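Local coordinates for IMC sub-compartment protein ISP3 (Toxoplasma gondii, PDB 4CHJ) that probably serves as a scaffold or protein-binding module of pleckstrin homology fold in the parasite's inner membrane complex, within a protein family critical for replication by endodyogeny, at residues 45-50 / 57-62; 49-54 / 123-128; 85-90 / 143-148. One frame throughout, in Å; residues are numbered along the deposited sequence.

Contact 1 of 3, residues 45-50 / 57-62; sequences GDTMEV and RIECNL
Five antiparallel pairs, from Asp46 with Leu62 to Val50 with Ile58, join 46-50 to 57-62, the strand axes closing to 4.5 Å at 137°. Three are hydrogen-bonded pairs, each with a bond in both directions; in the central pair Cys60 N lies 2.8 Å from Met48 O. Between them, Thr47 with Asn61 and Glu49 with Glu59 are non-hydrogen-bonded pairs, where CA-H groups lean on carbonyl oxygens of the opposite strand.

The alternation sorts the side chains onto two faces. On the face of Met48, Cys60 and Leu62, mostly apolar apart from Asp46 at its end, Met48 CG lies between its backbone N and carbonyl carbon (chi1 33°), and the chain bends again at chi2 and chi3. Its CG meets Leu62 CB at 3.6 Å, while SD bridges Leu62 CB and Cys60 CB. Farther along, Val50 CG2 touches Cys60 SG at 3.8 Å, continuing this apolar row.

Charged and polar groups occupy the other face. A salt bridge runs diagonally from Glu49 OE2 to Arg57 NH1, 2.9 Å apart. The same NH1 donates to OE1, which it meets from above the carboxylate; the carboxylate and guanidinium planes are turned 54° apart, so the two groups do not lie flat against each other. Thr47 CG2 rests 3.6 Å from Glu59 OE2, a contact of methyl and carboxylate rather than a polar bond. Near the opposite end, Asn61 ND2 comes within 3.4 Å of Gly45 CA, whose positive phi turns the chain out of helix 32-44 into the strand.

This is the first beta hairpin of the pleckstrin homology fold. Arg41 of the preceding helix forms a salt bridge with Asp46, strand 123-127 borders 46-51, and strand 70-75 borders 57-65. From these neighbours Phe126 and Leu73 pack on Met48 and Leu62.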
ATOM      1  N   GLY A  45     -10.811  -7.807  -5.243  1.00 61.45           N
ATOM      2  CA  GLY A  45      -9.816  -8.711  -4.708  1.00 58.84           C
ATOM      3  C   GLY A  45      -8.815  -9.046  -5.778  1.00 59.82           C
ATOM      4  O   GLY A  45      -9.158  -9.599  -6.816  1.00 67.02           O
ATOM      5  N   ASP A  46      -7.567  -8.673  -5.556  1.00 62.74           N
ATOM      6  CA  ASP A  46      -6.527  -8.972  -6.534  1.00 62.26           C
ATOM      7  C   ASP A  46      -5.183  -9.179  -5.824  1.00 62.43           C
ATOM      8  O   ASP A  46      -5.045  -8.898  -4.630  1.00 57.58           O
ATOM      9  CB  ASP A  46      -6.460  -7.863  -7.601  1.00 55.73           C
ATOM     10  CG  ASP A  46      -5.655  -8.265  -8.826  1.00 61.39           C
ATOM     11  OD1 ASP A  46      -5.547  -9.478  -9.108  1.00 61.64           O
ATOM     12  OD2 ASP A  46      -5.111  -7.365  -9.502  1.00 59.74           O
ATOM     13  N   THR A  47      -4.228  -9.722  -6.572  1.00 66.87           N
ATOM     14  CA  THR A  47      -3.035 -10.338  -6.032  1.00 63.58           C
ATOM     15  C   THR A  47      -1.934  -9.282  -5.857  1.00 67.36           C
ATOM     16  O   THR A  47      -1.800  -8.374  -6.694  1.00 63.08           O
ATOM     17  CB  THR A  47      -2.554 -11.474  -6.975  1.00 66.06           C
ATOM     18  OG1 THR A  47      -3.262 -12.686  -6.671  1.00 65.95           O
ATOM     19  CG2 THR A  47      -1.066 -11.722  -6.836  1.00 73.22           C
ATOM     20  N   MET A  48      -1.218  -9.364  -4.726  1.00 53.99           N
ATOM     21  CA  MET A  48       0.027  -8.620  -4.504  1.00 53.55           C
ATOM     22  C   MET A  48       0.941  -9.425  -3.563  1.00 54.65           C
ATOM     23  O   MET A  48       0.662 -10.595  -3.270  1.00 53.86           O
ATOM     24  CB  MET A  48      -0.278  -7.247  -3.918  1.00 53.66           C
ATOM     25  CG  MET A  48      -1.494  -7.242  -3.005  1.00 55.69           C
ATOM     26  SD  MET A  48      -1.204  -8.152  -1.472  1.00 54.51           S
ATOM     27  CE  MET A  48       0.033  -7.080  -0.727  1.00 53.67           C
ATOM     28  N   GLU A  49       2.048  -8.821  -3.139  1.00 52.56           N
ATOM     29  CA  GLU A  49       2.982  -9.472  -2.203  1.00 48.19           C
ATOM     30  C   GLU A  49       3.218  -8.626  -0.976  1.00 50.44           C
ATOM     31  O   GLU A  49       3.438  -7.422  -1.077  1.00 49.73           O
ATOM     32  CB  GLU A  49       4.335  -9.691  -2.865  1.00 48.88           C
ATOM     33  CG  GLU A  49       4.373 -10.792  -3.884  1.00 52.33           C
ATOM     34  CD  GLU A  49       5.675 -10.796  -4.646  1.00 56.66           C
ATOM     35  OE1 GLU A  49       6.471  -9.839  -4.478  1.00 62.95           O
ATOM     36  OE2 GLU A  49       5.915 -11.766  -5.393  1.00 64.48           O
ATOM     37  N   VAL A  50       3.294  -9.282   0.174  1.00 53.83           N
ATOM     38  CA  VAL A  50       3.693  -8.618   1.401  1.00 48.28           C
ATOM     39  C   VAL A  50       5.158  -8.920   1.689  1.00 53.46           C
ATOM     40  O   VAL A  50       5.549 -10.076   1.804  1.00 50.98           O
ATOM     41  CB  VAL A  50       2.852  -9.104   2.588  1.00 50.52           C
ATOM     42  CG1 VAL A  50       3.381  -8.526   3.890  1.00 57.57           C
ATOM     43  CG2 VAL A  50       1.393  -8.739   2.386  1.00 51.39           C
ATOM     44  N   ARG A  57       8.886 -13.007   1.003  1.00 46.64           N
ATOM     45  CA  ARG A  57       7.587 -12.472   0.707  1.00 52.91           C
ATOM     46  C   ARG A  57       6.561 -13.565   0.706  1.00 51.27           C
ATOM     47  O   ARG A  57       6.901 -14.744   0.641  1.00 45.37           O
ATOM     48  CB  ARG A  57       7.603 -11.840  -0.659  1.00 56.56           C
ATOM     49  CG  ARG A  57       8.516 -10.652  -0.737  1.00 58.45           C
ATOM     50  CD  ARG A  57       8.839 -10.335  -2.176  1.00 59.87           C
ATOM     51  NE  ARG A  57       9.880 -11.216  -2.679  1.00 71.85           N
ATOM     52  CZ  ARG A  57       9.796 -11.946  -3.788  1.00 60.14           C
ATOM     53  NH1 ARG A  57       8.717 -11.904  -4.567  1.00 57.06           N
ATOM     54  NH2 ARG A  57      10.816 -12.697  -4.122  1.00 50.11           N
ATOM     55  N   ILE A  58       5.302 -13.159   0.777  1.00 47.55           N
ATOM     56  CA  ILE A  58       4.194 -14.048   0.543  1.00 55.32           C
ATOM     57  C   ILE A  58       3.244 -13.395  -0.444  1.00 59.51           C
ATOM     58  O   ILE A  58       2.872 -12.221  -0.264  1.00 57.24           O
ATOM     59  CB  ILE A  58       3.423 -14.306   1.841  1.00 57.89           C
ATOM     60  CG1 ILE A  58       4.310 -15.014   2.852  1.00 64.79           C
ATOM     61  CG2 ILE A  58       2.188 -15.144   1.562  1.00 63.45           C
ATOM     62  CD1 ILE A  58       3.830 -14.880   4.287  1.00 72.44           C
ATOM     63  N   GLU A  59       2.827 -14.164  -1.455  1.00 58.70           N
ATOM     64  CA  GLU A  59       1.740 -13.768  -2.348  1.00 54.79           C
ATOM     65  C   GLU A  59       0.412 -13.794  -1.615  1.00 55.39           C
ATOM     66  O   GLU A  59       0.015 -14.831  -1.092  1.00 52.66           O
ATOM     67  CB  GLU A  59       1.668 -14.709  -3.542  1.00 64.65           C
ATOM     68  CG  GLU A  59       1.208 -14.029  -4.824  1.00 74.28           C
ATOM     69  CD  GLU A  59       1.607 -14.801  -6.075  1.00 90.80           C
ATOM     70  OE1 GLU A  59       2.747 -15.332  -6.126  1.00 90.20           O
ATOM     71  OE2 GLU A  59       0.784 -14.857  -7.022  1.00 94.72           O
ATOM     72  N   CYS A  60      -0.251 -12.639  -1.558  1.00 53.09           N
ATOM     73  CA  CYS A  60      -1.570 -12.505  -0.922  1.00 54.25           C
ATOM     74  C   CYS A  60      -2.632 -12.017  -1.903  1.00 52.02           C
ATOM     75  O   CYS A  60      -2.326 -11.579  -3.023  1.00 50.95           O
ATOM     76  CB  CYS A  60      -1.517 -11.493   0.218  1.00 52.86           C
ATOM     77  SG  CYS A  60      -0.463 -11.969   1.574  1.00 60.81           S
ATOM     78  N   ASN A  61      -3.873 -12.041  -1.432  1.00 50.92           N
ATOM     79  CA  ASN A  61      -4.973 -11.382  -2.098  1.00 56.27           C
ATOM     80  C   ASN A  61      -5.349 -10.223  -1.245  1.00 57.73           C
ATOM     81  O   ASN A  61      -5.469 -10.355  -0.028  1.00 53.75           O
ATOM     82  CB  ASN A  61      -6.184 -12.305  -2.246  1.00 59.25           C
ATOM     83  CG  ASN A  61      -7.018 -11.978  -3.476  1.00 71.20           C
ATOM     84  OD1 ASN A  61      -6.613 -12.263  -4.607  1.00 78.35           O
ATOM     85  ND2 ASN A  61      -8.196 -11.384  -3.261  1.00 73.59           N
ATOM     86  N   LEU A  62      -5.517  -9.080  -1.884  1.00 52.08           N
ATOM     87  CA  LEU A  62      -5.823  -7.858  -1.192  1.00 51.75           C
ATOM     88  C   LEU A  62      -7.172  -7.423  -1.688  1.00 48.87           C
ATOM     89  O   LEU A  62      -7.355  -7.219  -2.876  1.00 47.12           O
ATOM     90  CB  LEU A  62      -4.772  -6.797  -1.514  1.00 48.26           C
ATOM     91  CG  LEU A  62      -5.036  -5.395  -0.985  1.00 48.07           C
ATOM     92  CD1 LEU A  62      -5.106  -5.434   0.535  1.00 52.34           C
ATOM     93  CD2 LEU A  62      -3.966  -4.407  -1.466  1.00 44.36           C
TER

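Contact 2 of 3, residues 49-54 / 123-128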
ATOM      1  N   GLU A  49       2.048  -8.821  -3.139  1.00 52.56           N
ATOM      2  CA  GLU A  49       2.982  -9.472  -2.203  1.00 48.19           C
ATOM      3  C   GLU A  49       3.218  -8.626  -0.976  1.00 50.44           C
ATOM      4  O   GLU A  49       3.438  -7.422  -1.077  1.00 49.73           O
ATOM      5  CB  GLU A  49       4.335  -9.691  -2.865  1.00 48.88           C
ATOM      6  CG  GLU A  49       4.373 -10.792  -3.884  1.00 52.33           C
ATOM      7  CD  GLU A  49       5.675 -10.796  -4.646  1.00 56.66           C
ATOM      8  OE1 GLU A  49       6.471  -9.839  -4.478  1.00 62.95           O
ATOM      9  OE2 GLU A  49       5.915 -11.766  -5.393  1.00 64.48           O
ATOM     10  N   VAL A  50       3.294  -9.282   0.174  1.00 53.83           N
ATOM     11  CA  VAL A  50       3.693  -8.618   1.401  1.00 48.28           C
ATOM     12  C   VAL A  50       5.158  -8.920   1.689  1.00 53.46           C
ATOM     13  O   VAL A  50       5.549 -10.076   1.804  1.00 50.98           O
ATOM     14  CB  VAL A  50       2.852  -9.104   2.588  1.00 50.52           C
ATOM     15  CG1 VAL A  50       3.381  -8.526   3.890  1.00 57.57           C
ATOM     16  CG2 VAL A  50       1.393  -8.739   2.386  1.00 51.39           C
ATOM     17  N   LEU A  51       5.964  -7.869   1.785  1.00 50.32           N
ATOM     18  CA  LEU A  51       7.373  -7.987   2.135  1.00 52.27           C
ATOM     19  C   LEU A  51       7.582  -8.209   3.625  1.00 45.39           C
ATOM     20  O   LEU A  51       6.806  -7.729   4.443  1.00 45.90           O
ATOM     21  CB  LEU A  51       8.143  -6.747   1.690  1.00 61.04           C
ATOM     22  CG  LEU A  51       8.077  -6.406   0.205  1.00 69.50           C
ATOM     23  CD1 LEU A  51       9.264  -5.548  -0.192  1.00 68.81           C
ATOM     24  CD2 LEU A  51       8.021  -7.675  -0.628  1.00 75.01           C
ATOM     25  N   PHE A  52       8.650  -8.914   3.971  1.00 43.89           N
ATOM     26  CA  PHE A  52       8.985  -9.146   5.367  1.00 36.74           C
ATOM     27  C   PHE A  52      10.425  -8.755   5.645  1.00 33.24           C
ATOM     28  O   PHE A  52      11.273  -8.812   4.766  1.00 35.87           O
ATOM     29  CB  PHE A  52       8.727 -10.600   5.753  1.00 40.43           C
ATOM     30  CG  PHE A  52       7.283 -10.983   5.696  1.00 37.63           C
ATOM     31  CD1 PHE A  52       6.416 -10.602   6.697  1.00 42.81           C
ATOM     32  CD2 PHE A  52       6.789 -11.703   4.628  1.00 44.03           C
ATOM     33  CE1 PHE A  52       5.083 -10.943   6.645  1.00 44.73           C
ATOM     34  CE2 PHE A  52       5.457 -12.049   4.568  1.00 47.75           C
ATOM     35  CZ  PHE A  52       4.602 -11.666   5.578  1.00 45.07           C
ATOM     36  N   PRO A  53      10.716  -8.459   6.903  1.00 36.07           N
ATOM     37  CA  PRO A  53      12.033  -7.959   7.307  1.00 37.06           C
ATOM     38  C   PRO A  53      13.163  -8.936   6.989  1.00 37.05           C
ATOM     39  O   PRO A  53      14.242  -8.491   6.620  1.00 45.47           O
ATOM     40  CB  PRO A  53      11.885  -7.783   8.818  1.00 36.85           C
ATOM     41  CG  PRO A  53      10.432  -7.547   9.022  1.00 33.35           C
ATOM     42  CD  PRO A  53       9.743  -8.405   8.006  1.00 35.95           C
ATOM     43  N   ASP A  54      12.924 -10.234   7.132  1.00 38.78           N
ATOM     44  CA  ASP A  54      13.938 -11.237   6.806  1.00 39.34           C
ATOM     45  C   ASP A  54      14.152 -11.321   5.295  1.00 42.19           C
ATOM     46  O   ASP A  54      15.065 -11.981   4.818  1.00 36.52           O
ATOM     47  CB  ASP A  54      13.653 -12.602   7.447  1.00 39.24           C
ATOM     48  CG  ASP A  54      12.454 -13.305   6.852  1.00 42.80           C
ATOM     49  OD1 ASP A  54      12.091 -13.023   5.695  1.00 44.04           O
ATOM     50  OD2 ASP A  54      11.875 -14.154   7.553  1.00 38.95           O
ATOM     51  N   ALA A 123       5.391  -0.853  10.384  1.00 52.31           N
ATOM     52  CA  ALA A 123       5.514  -0.550   8.968  1.00 55.63           C
ATOM     53  C   ALA A 123       5.359  -1.810   8.137  1.00 47.75           C
ATOM     54  O   ALA A 123       5.895  -2.851   8.474  1.00 49.48           O
ATOM     55  CB  ALA A 123       6.846   0.109   8.682  1.00 54.28           C
ATOM     56  N   ILE A 124       4.597  -1.710   7.061  1.00 49.60           N
ATOM     57  CA  ILE A 124       4.293  -2.861   6.236  1.00 48.25           C
ATOM     58  C   ILE A 124       4.663  -2.498   4.837  1.00 46.93           C
ATOM     59  O   ILE A 124       4.534  -1.343   4.445  1.00 47.03           O
ATOM     60  CB  ILE A 124       2.799  -3.181   6.273  1.00 49.71           C
ATOM     61  CG1 ILE A 124       2.316  -3.203   7.744  1.00 54.88           C
ATOM     62  CG2 ILE A 124       2.529  -4.505   5.558  1.00 51.76           C
ATOM     63  CD1 ILE A 124       0.827  -3.400   7.915  1.00 53.98           C
ATOM     64  N   ALA A 125       5.143  -3.465   4.080  1.00 42.91           N
ATOM     65  CA  ALA A 125       5.477  -3.220   2.706  1.00 43.02           C
ATOM     66  C   ALA A 125       4.692  -4.161   1.833  1.00 49.14           C
ATOM     67  O   ALA A 125       4.716  -5.395   2.057  1.00 39.51           O
ATOM     68  CB  ALA A 125       6.969  -3.396   2.473  1.00 41.14           C
ATOM     69  N   PHE A 126       3.960  -3.566   0.872  1.00 42.47           N
ATOM     70  CA  PHE A 126       3.327  -4.289  -0.241  1.00 42.23           C
ATOM     71  C   PHE A 126       4.133  -4.051  -1.522  1.00 43.95           C
ATOM     72  O   PHE A 126       4.581  -2.949  -1.778  1.00 49.04           O
ATOM     73  CB  PHE A 126       1.899  -3.769  -0.465  1.00 39.62           C
ATOM     74  CG  PHE A 126       0.927  -4.137   0.630  1.00 41.69           C
ATOM     75  CD1 PHE A 126       1.296  -4.990   1.670  1.00 40.74           C
ATOM     76  CD2 PHE A 126      -0.363  -3.649   0.606  1.00 41.42           C
ATOM     77  CE1 PHE A 126       0.392  -5.335   2.658  1.00 45.45           C
ATOM     78  CE2 PHE A 126      -1.274  -4.001   1.582  1.00 42.57           C
ATOM     79  CZ  PHE A 126      -0.894  -4.853   2.610  1.00 44.81           C
ATOM     80  N   SER A 127       4.300  -5.103  -2.306  1.00 44.42           N
ATOM     81  CA  SER A 127       4.894  -5.026  -3.616  1.00 48.03           C
ATOM     82  C   SER A 127       3.836  -5.364  -4.678  1.00 47.07           C
ATOM     83  O   SER A 127       3.118  -6.370  -4.568  1.00 44.23           O
ATOM     84  CB  SER A 127       6.056  -6.002  -3.726  1.00 48.91           C
ATOM     85  OG  SER A 127       6.676  -5.889  -4.997  1.00 51.22           O
ATOM     86  N   PHE A 128       3.697  -4.486  -5.666  1.00 45.60           N
ATOM     87  CA  PHE A 128       2.620  -4.620  -6.662  1.00 42.57           C
ATOM     88  C   PHE A 128       3.191  -5.038  -7.983  1.00 48.10           C
ATOM     89  O   PHE A 128       4.416  -4.977  -8.193  1.00 49.11           O
ATOM     90  CB  PHE A 128       1.838  -3.309  -6.814  1.00 46.33           C
ATOM     91  CG  PHE A 128       0.974  -2.997  -5.635  1.00 45.24           C
ATOM     92  CD1 PHE A 128       1.505  -2.327  -4.537  1.00 43.49           C
ATOM     93  CD2 PHE A 128      -0.312  -3.518  -5.551  1.00 38.56           C
ATOM     94  CE1 PHE A 128       0.741  -2.113  -3.420  1.00 38.98           C
ATOM     95  CE2 PHE A 128      -1.082  -3.299  -4.435  1.00 41.54           C
ATOM     96  CZ  PHE A 128      -0.548  -2.615  -3.360  1.00 43.54           C
TER
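Val50 CG2 packs against the ring of Phe126, 3.6 Å from CE1 and slightly farther from CD1. The methyl approaches obliquely, and the two side chains lie side by side, pointing the same way, as the two are a non-hydrogen-bonded pair on one face of the sheet. Phe126 CG stands anti to its carbonyl carbon (chi1 -70°), and from there the ring runs alongside Val50 with its CD1 and CE1 atoms next to CG2. Val50 CG1 reaches more loosely toward Ile124 CG2, at 4.4 Å.

The other face carries Leu51, Ala125, Glu49 and Ser127. Leu51 CB meets Ala125 CB at 3.6 Å, and Leu51 CD2 continues over Ser127 CB at 4.0 Å. Glu49 OE1 also lies near Ser127 CB, although its carboxylate is paired with Arg57.

Reciprocal backbone bonds join Glu49 and Ser127: Ser127 N to Glu49 O is 2.8 Å with an angle of 169° at the hydrogen, and Glu49 N to Ser127 O is 3.0 Å. Leu51 N also donates to Ala125 O. Beyond Leu51 the two segments part.

Thus the first strand of the fold pairs with the last before the C-terminal helix, joining the two halves of the antiparallel sheet. Strand 57-65 borders 46-51, strand 113-117 borders 123-127, and Phe126 also meets Phe115 edge-to-face and Phe137 of helix 131-149.

Contact 3 of 3, residues 85-90 / 143-148; sequences DDIAAV and DEIKKN
Ile145 CD1 rests on the backbone of strand 87-90, 3.7 Å from Ala89 C and 3.8 Å from Val90 N. Its CG1 meets Ile87 CG2 at 4.0 Å, with the two side chains crossing at about a right angle. Val90 CG1 completes the apolar patch with a looser approach to CD1. Although the CA-CB bond of Ile145 does not aim at the strand, CG1 is anti to the carbonyl carbon (chi1 -72°) and CD1 extends onward (chi2 166°), carrying the terminal methyl to the strand backbone. Ile87 and Ile145 are buried, and Val138 and Leu141 of the same helix also touch Val90.

The helix and strand axes come to 7.8 Å at 133°. In the pleckstrin homology fold the C-terminal helix caps one open end of the bent sheet, and here helix 131-149 covers an outermost strand. That strand contains a classic beta bulge: Ala88 and Ala89 both face Arg116 on strand 113-117. Their CB atoms point away from the helix, so it is mainly their backbone that Ile145 meets.

Toward the strand's beginning the packing gives way to polar contacts. Asn148 ND2 donates to Ile87 O at 3.2 Å, on a carbonyl lone pair, with the acceptor close to the amide plane, though an overly close fit of the amide to Glu144 O leaves its exact position in some doubt. This amide nitrogen also bonds to Leu84 O, so one side-chain group spans the turn leading into the strand. Asp85, at the exposed margin, directs its CB away and pairs its carboxylate with Asn69. On the helix, exposed Lys147 reaches back to buried Glu144 one turn earlier in a salt bridge, NZ to OE1 2.6 Å.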
ATOM      1  N   ASP A  85      -8.909   3.477   8.618  1.00 50.54           N
ATOM      2  CA  ASP A  85      -8.809   4.511   9.631  1.00 53.28           C
ATOM      3  C   ASP A  85      -7.438   4.424  10.276  1.00 56.53           C
ATOM      4  O   ASP A  85      -6.836   5.431  10.630  1.00 60.05           O
ATOM      5  CB  ASP A  85      -9.912   4.350  10.684  1.00 56.02           C
ATOM      6  CG  ASP A  85     -10.358   2.907  10.857  1.00 68.72           C
ATOM      7  OD1 ASP A  85     -10.995   2.360   9.932  1.00 71.53           O
ATOM      8  OD2 ASP A  85     -10.076   2.321  11.921  1.00 61.97           O
ATOM      9  N   ASP A  86      -6.967   3.198  10.446  1.00 56.55           N
ATOM     10  CA  ASP A  86      -5.673   2.938  11.069  1.00 63.10           C
ATOM     11  C   ASP A  86      -4.460   3.528  10.344  1.00 60.44           C
ATOM     12  O   ASP A  86      -3.496   3.922  10.986  1.00 67.33           O
ATOM     13  CB  ASP A  86      -5.468   1.442  11.311  1.00 64.58           C
ATOM     14  CG  ASP A  86      -4.642   1.166  12.549  1.00 70.84           C
ATOM     15  OD1 ASP A  86      -4.525   2.069  13.399  1.00 64.87           O
ATOM     16  OD2 ASP A  86      -4.109   0.046  12.674  1.00 72.42           O
ATOM     17  N   ILE A  87      -4.512   3.607   9.017  1.00 55.95           N
ATOM     18  CA  ILE A  87      -3.332   3.979   8.247  1.00 52.27           C
ATOM     19  C   ILE A  87      -2.856   5.363   8.642  1.00 51.40           C
ATOM     20  O   ILE A  87      -3.626   6.311   8.637  1.00 49.56           O
ATOM     21  CB  ILE A  87      -3.652   4.020   6.743  1.00 56.56           C
ATOM     22  CG1 ILE A  87      -4.502   2.816   6.334  1.00 57.76           C
ATOM     23  CG2 ILE A  87      -2.378   4.113   5.923  1.00 62.84           C
ATOM     24  CD1 ILE A  87      -3.705   1.585   5.970  1.00 60.49           C
ATOM     25  N   ALA A  88      -1.571   5.483   8.951  1.00 51.77           N
ATOM     26  CA  ALA A  88      -1.027   6.752   9.413  1.00 50.41           C
ATOM     27  C   ALA A  88      -0.039   7.395   8.450  1.00 51.08           C
ATOM     28  O   ALA A  88       0.088   8.614   8.405  1.00 49.49           O
ATOM     29  CB  ALA A  88      -0.386   6.573  10.779  1.00 52.23           C
ATOM     30  N   ALA A  89       0.667   6.573   7.687  1.00 50.65           N
ATOM     31  CA  ALA A  89       1.671   7.087   6.770  1.00 51.01           C
ATOM     32  C   ALA A  89       1.867   6.199   5.555  1.00 48.46           C
ATOM     33  O   ALA A  89       1.611   5.003   5.597  1.00 49.59           O
ATOM     34  CB  ALA A  89       2.991   7.287   7.493  1.00 51.99           C
ATOM     35  N   VAL A  90       2.344   6.807   4.479  1.00 54.14           N
ATOM     36  CA  VAL A  90       2.708   6.097   3.275  1.00 51.28           C
ATOM     37  C   VAL A  90       4.161   6.417   2.989  1.00 47.37           C
ATOM     38  O   VAL A  90       4.564   7.569   3.036  1.00 45.66           O
ATOM     39  CB  VAL A  90       1.823   6.517   2.091  1.00 54.60           C
ATOM     40  CG1 VAL A  90       1.921   8.010   1.860  1.00 57.64           C
ATOM     41  CG2 VAL A  90       2.197   5.748   0.841  1.00 52.05           C
ATOM     42  N   ASP A 143      -5.445   9.256   0.185  1.00 53.86           N
ATOM     43  CA  ASP A 143      -6.808   9.699   0.431  1.00 54.50           C
ATOM     44  C   ASP A 143      -7.297   9.276   1.807  1.00 54.59           C
ATOM     45  O   ASP A 143      -7.940  10.049   2.508  1.00 59.09           O
ATOM     46  CB  ASP A 143      -7.748   9.152  -0.640  1.00 54.47           C
ATOM     47  CG  ASP A 143      -7.449   9.704  -2.009  1.00 57.55           C
ATOM     48  OD1 ASP A 143      -6.898  10.817  -2.094  1.00 69.82           O
ATOM     49  OD2 ASP A 143      -7.762   9.024  -3.005  1.00 70.78           O
ATOM     50  N   GLU A 144      -6.979   8.046   2.190  1.00 57.35           N
ATOM     51  CA  GLU A 144      -7.422   7.500   3.470  1.00 58.90           C
ATOM     52  C   GLU A 144      -6.791   8.245   4.613  1.00 53.06           C
ATOM     53  O   GLU A 144      -7.443   8.556   5.590  1.00 58.51           O
ATOM     54  CB  GLU A 144      -7.058   6.031   3.559  1.00 60.07           C
ATOM     55  CG  GLU A 144      -7.797   5.196   2.539  1.00 68.66           C
ATOM     56  CD  GLU A 144      -9.312   5.358   2.649  1.00 72.40           C
ATOM     57  OE1 GLU A 144      -9.798   5.623   3.780  1.00 62.34           O
ATOM     58  OE2 GLU A 144     -10.013   5.213   1.608  1.00 67.55           O
ATOM     59  N   ILE A 145      -5.528   8.587   4.443  1.00 54.42           N
ATOM     60  CA  ILE A 145      -4.768   9.307   5.455  1.00 62.81           C
ATOM     61  C   ILE A 145      -5.300  10.725   5.681  1.00 67.05           C
ATOM     62  O   ILE A 145      -5.420  11.173   6.815  1.00 69.62           O
ATOM     63  CB  ILE A 145      -3.292   9.383   5.046  1.00 56.42           C
ATOM     64  CG1 ILE A 145      -2.658   8.007   5.203  1.00 54.35           C
ATOM     65  CG2 ILE A 145      -2.546  10.427   5.875  1.00 53.24           C
ATOM     66  CD1 ILE A 145      -1.318   7.884   4.528  1.00 51.51           C
ATOM     67  N   LYS A 146      -5.588  11.428   4.588  1.00 73.78           N
ATOM     68  CA  LYS A 146      -6.193  12.748   4.653  1.00 74.80           C
ATOM     69  C   LYS A 146      -7.529  12.678   5.379  1.00 73.89           C
ATOM     70  O   LYS A 146      -7.755  13.417   6.337  1.00 72.96           O
ATOM     71  CB  LYS A 146      -6.373  13.318   3.247  1.00 82.11           C
ATOM     72  CG  LYS A 146      -5.086  13.883   2.654  1.00 98.07           C
ATOM     73  CD  LYS A 146      -5.047  13.820   1.122  1.00114.34           C
ATOM     74  CE  LYS A 146      -5.844  14.949   0.466  1.00115.27           C
ATOM     75  NZ  LYS A 146      -5.300  15.341  -0.869  1.00109.56           N
ATOM     76  N   LYS A 147      -8.398  11.777   4.926  1.00 64.30           N
ATOM     77  CA  LYS A 147      -9.648  11.472   5.634  1.00 72.91           C
ATOM     78  C   LYS A 147      -9.416  11.318   7.122  1.00 75.12           C
ATOM     79  O   LYS A 147     -10.078  11.965   7.931  1.00 97.43           O
ATOM     80  CB  LYS A 147     -10.235  10.162   5.125  1.00 70.05           C
ATOM     81  CG  LYS A 147     -11.433  10.323   4.232  1.00 72.72           C
ATOM     82  CD  LYS A 147     -12.213   9.024   4.136  1.00 74.91           C
ATOM     83  CE  LYS A 147     -11.726   8.181   2.971  1.00 77.62           C
ATOM     84  NZ  LYS A 147     -12.039   6.738   3.175  1.00 87.87           N
ATOM     85  N   ASN A 148      -8.485  10.437   7.477  1.00 75.52           N
ATOM     86  CA  ASN A 148      -8.256  10.043   8.862  1.00 73.24           C
ATOM     87  C   ASN A 148      -7.832  11.218   9.719  1.00 78.75           C
ATOM     88  O   ASN A 148      -8.242  11.347  10.869  1.00 81.54           O
ATOM     89  CB  ASN A 148      -7.197   8.947   8.933  1.00 72.80           C
ATOM     90  CG  ASN A 148      -7.649   7.659   8.284  1.00 67.99           C
ATOM     91  OD1 ASN A 148      -8.805   7.518   7.900  1.00 73.91           O
ATOM     92  ND2 ASN A 148      -6.736   6.709   8.159  1.00 71.72           N
TER

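In the fold
Contacts 1 and 2 share strand 46-51, and both use Glu49 and Val50: one edge of the strand pairs with 57-65, the other with 123-127. They touch directly, with Met48 CE against the Phe126 ring, so their buried faces form one apolar layer, while their other faces hold Glu49, Arg57 and Ser127 nearer solvent. Contact 3 lies across the chain's centre, about 21 Å from contact 1 and 18 Å from contact 2 between centres, and touches neither. It reaches the same sheet at an outermost strand. Whereas backbone ladders dominate the first two, side-chain packing and an asparagine amide join helix to strand in contact 3. Contacts 1 and 3 include exposed residues; contact 2 has none.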